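Local coordinates for protein pyridoxine 4-oxidase (Mesorhizobium loti, PDB 4HA6) that uses FAD to oxidise pyridoxine at its 4-position alcohol, as a flavoprotein oxidase of the GMC oxidoreductase family, at residues L294-Y300 with A355-G361. Residue numbers count along the deposited sequence, not the author numbering.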
loop_
_atom_site.group_PDB
_atom_site.type_symbol
_atom_site.label_atom_id
_atom_site.label_comp_id
_atom_site.label_asym_id
_atom_site.label_seq_id
_atom_site.Cartn_x
_atom_site.Cartn_y
_atom_site.Cartn_z
ATOM N N LEU A 294 3.839 11.147 4.582
ATOM C CA LEU A 294 2.960 12.293 4.791
ATOM C C LEU A 294 3.518 13.144 5.922
ATOM O O LEU A 294 3.906 12.616 6.967
ATOM C CB LEU A 294 1.543 11.846 5.132
ATOM C CG LEU A 294 0.743 11.235 3.984
ATOM C CD1 LEU A 294 -0.589 10.684 4.463
ATOM C CD2 LEU A 294 0.533 12.281 2.896
ATOM N N GLY A 295 3.557 14.459 5.721
ATOM C CA GLY A 295 3.963 15.361 6.772
ATOM C C GLY A 295 2.828 15.510 7.771
ATOM O O GLY A 295 1.710 15.907 7.407
ATOM N N ALA A 296 3.116 15.193 9.031
ATOM C CA ALA A 296 2.110 15.257 10.092
ATOM C C ALA A 296 2.516 16.284 11.142
ATOM O O ALA A 296 3.181 15.936 12.118
ATOM C CB ALA A 296 1.941 13.881 10.750
ATOM N N GLY A 297 2.124 17.542 10.944
ATOM C CA GLY A 297 1.341 17.939 9.779
ATOM C C GLY A 297 1.196 19.446 9.768
ATOM O O GLY A 297 1.676 20.125 10.682
ATOM N N ASN A 298 0.571 19.983 8.727
ATOM C CA ASN A 298 0.202 21.399 8.718
ATOM C C ASN A 298 -0.999 21.516 9.683
ATOM O O ASN A 298 -2.160 21.419 9.266
ATOM C CB ASN A 298 -0.157 21.810 7.281
ATOM C CG ASN A 298 -0.289 23.311 7.096
ATOM O OD1 ASN A 298 -0.818 23.769 6.074
ATOM N ND2 ASN A 298 0.204 24.086 8.062
ATOM N N LEU A 299 -0.696 21.676 10.975
ATOM C CA LEU A 299 -1.667 21.574 12.069
ATOM C C LEU A 299 -2.347 22.918 12.342
ATOM O O LEU A 299 -1.658 23.926 12.542
ATOM C CB LEU A 299 -0.930 21.139 13.343
ATOM C CG LEU A 299 -1.587 20.301 14.445
ATOM C CD1 LEU A 299 -1.338 20.914 15.841
ATOM C CD2 LEU A 299 -3.065 20.023 14.189
ATOM N N TYR A 300 -3.681 22.925 12.369
ATOM C CA TYR A 300 -4.463 24.154 12.610
ATOM C C TYR A 300 -5.339 24.076 13.858
ATOM O O TYR A 300 -6.119 23.131 14.029
ATOM C CB TYR A 300 -5.371 24.460 11.408
ATOM C CG TYR A 300 -4.606 24.789 10.155
ATOM C CD1 TYR A 300 -4.272 26.104 9.858
ATOM C CD2 TYR A 300 -4.188 23.780 9.278
ATOM C CE1 TYR A 300 -3.548 26.425 8.709
ATOM C CE2 TYR A 300 -3.463 24.089 8.121
ATOM C CZ TYR A 300 -3.149 25.417 7.849
ATOM O OH TYR A 300 -2.436 25.747 6.717
ATOM N N ALA A 355 -8.403 20.670 17.023
ATOM C CA ALA A 355 -7.525 20.936 15.891
ATOM C C ALA A 355 -7.752 19.953 14.751
ATOM O O ALA A 355 -8.352 18.878 14.931
ATOM C CB ALA A 355 -6.049 20.920 16.336
ATOM N N TYR A 356 -7.283 20.346 13.570
ATOM C CA TYR A 356 -7.229 19.451 12.418
ATOM C C TYR A 356 -5.896 19.661 11.725
ATOM O O TYR A 356 -5.269 20.722 11.869
ATOM C CB TYR A 356 -8.376 19.716 11.450
ATOM C CG TYR A 356 -8.479 21.153 10.960
ATOM C CD1 TYR A 356 -9.199 22.105 11.676
ATOM C CD2 TYR A 356 -7.892 21.542 9.759
ATOM C CE1 TYR A 356 -9.308 23.411 11.224
ATOM C CE2 TYR A 356 -7.991 22.848 9.300
ATOM C CZ TYR A 356 -8.698 23.777 10.039
ATOM O OH TYR A 356 -8.806 25.079 9.589
ATOM N N SER A 357 -5.448 18.638 11.005
ATOM C CA SER A 357 -4.180 18.699 10.298
ATOM C C SER A 357 -4.424 18.546 8.814
ATOM O O SER A 357 -5.295 17.779 8.397
ATOM C CB SER A 357 -3.244 17.572 10.745
ATOM O OG SER A 357 -2.695 17.814 12.022
ATOM N N LEU A 358 -3.661 19.291 8.022
ATOM C CA LEU A 358 -3.567 19.033 6.597
ATOM C C LEU A 358 -2.282 18.235 6.424
ATOM O O LEU A 358 -1.213 18.645 6.890
ATOM C CB LEU A 358 -3.503 20.330 5.792
ATOM C CG LEU A 358 -4.608 21.371 5.986
ATOM C CD1 LEU A 358 -4.593 22.338 4.826
ATOM C CD2 LEU A 358 -5.985 20.748 6.146
ATOM N N LEU A 359 -2.395 17.081 5.785
ATOM C CA LEU A 359 -1.251 16.218 5.595
ATOM C C LEU A 359 -0.699 16.527 4.216
ATOM O O LEU A 359 -1.455 16.861 3.296
ATOM C CB LEU A 359 -1.686 14.762 5.718
ATOM C CG LEU A 359 -2.501 14.489 6.988
ATOM C CD1 LEU A 359 -3.051 13.078 7.001
ATOM C CD2 LEU A 359 -1.660 14.745 8.236
ATOM N N PHE A 360 0.617 16.468 4.069
ATOM C CA PHE A 360 1.233 16.869 2.803
ATOM C C PHE A 360 2.316 15.855 2.476
ATOM O O PHE A 360 3.011 15.345 3.387
ATOM C CB PHE A 360 1.767 18.313 2.876
ATOM C CG PHE A 360 2.749 18.544 3.998
ATOM C CD1 PHE A 360 2.309 18.948 5.257
ATOM C CD2 PHE A 360 4.116 18.331 3.796
ATOM C CE1 PHE A 360 3.212 19.143 6.312
ATOM C CE2 PHE A 360 5.038 18.528 4.843
ATOM C CZ PHE A 360 4.577 18.931 6.104
ATOM N N GLY A 361 2.436 15.511 1.196
ATOM C CA GLY A 361 3.347 14.443 0.800
ATOM C C GLY A 361 3.809 14.633 -0.630
ATOM O O GLY A 361 3.327 15.544 -1.310
#
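In the substrate-binding part, strand 297-300 runs antiparallel to 355-361, axes 4.5 Å apart at closest approach and N-to-C directions at 157°. Leu-294, whose side chain lies about 4 Å from the bound pyridoxamine, brings CD1 to 4.3 Å from Leu-359 CD1. Gly-295 N donates to Phe-360 O (2.6 Å), while Gly-295 CA sits 3.8 Å from the centroid of the Phe-360 ring, 15° off its normal: a CH-pi contact where a CB would clash with Phe-360 CZ. The chain turns at Ala-296, and a cis peptide precedes Gly-297. Beyond the corner the hydrogen bonds run both ways: Asn-298 N to Leu-358 O is bent (142°), Leu-358 N to Asn-298 O nearly straight (176°), both 2.9 Å. Leu-299 faces Ser-357 as a non-hydrogen-bonded pair (CA-CA 4.2 Å). Tyr-300 N reaches Tyr-356 O (2.8 Å), Tyr-300 CB makes a CH-pi contact 3.9 Å from the Tyr-356 ring centroid, 22° off its normal, and Tyr-300 OH donates to Asn-298 OD1 (2.6 Å). Asn-298, Leu-358 and Phe-360 pack against helix 392-409, Phe-360 also touches helix 430-440, and strands 418-421 and 333-338 extend the antiparallel sheet beyond 293-302 and 355-362 respectively.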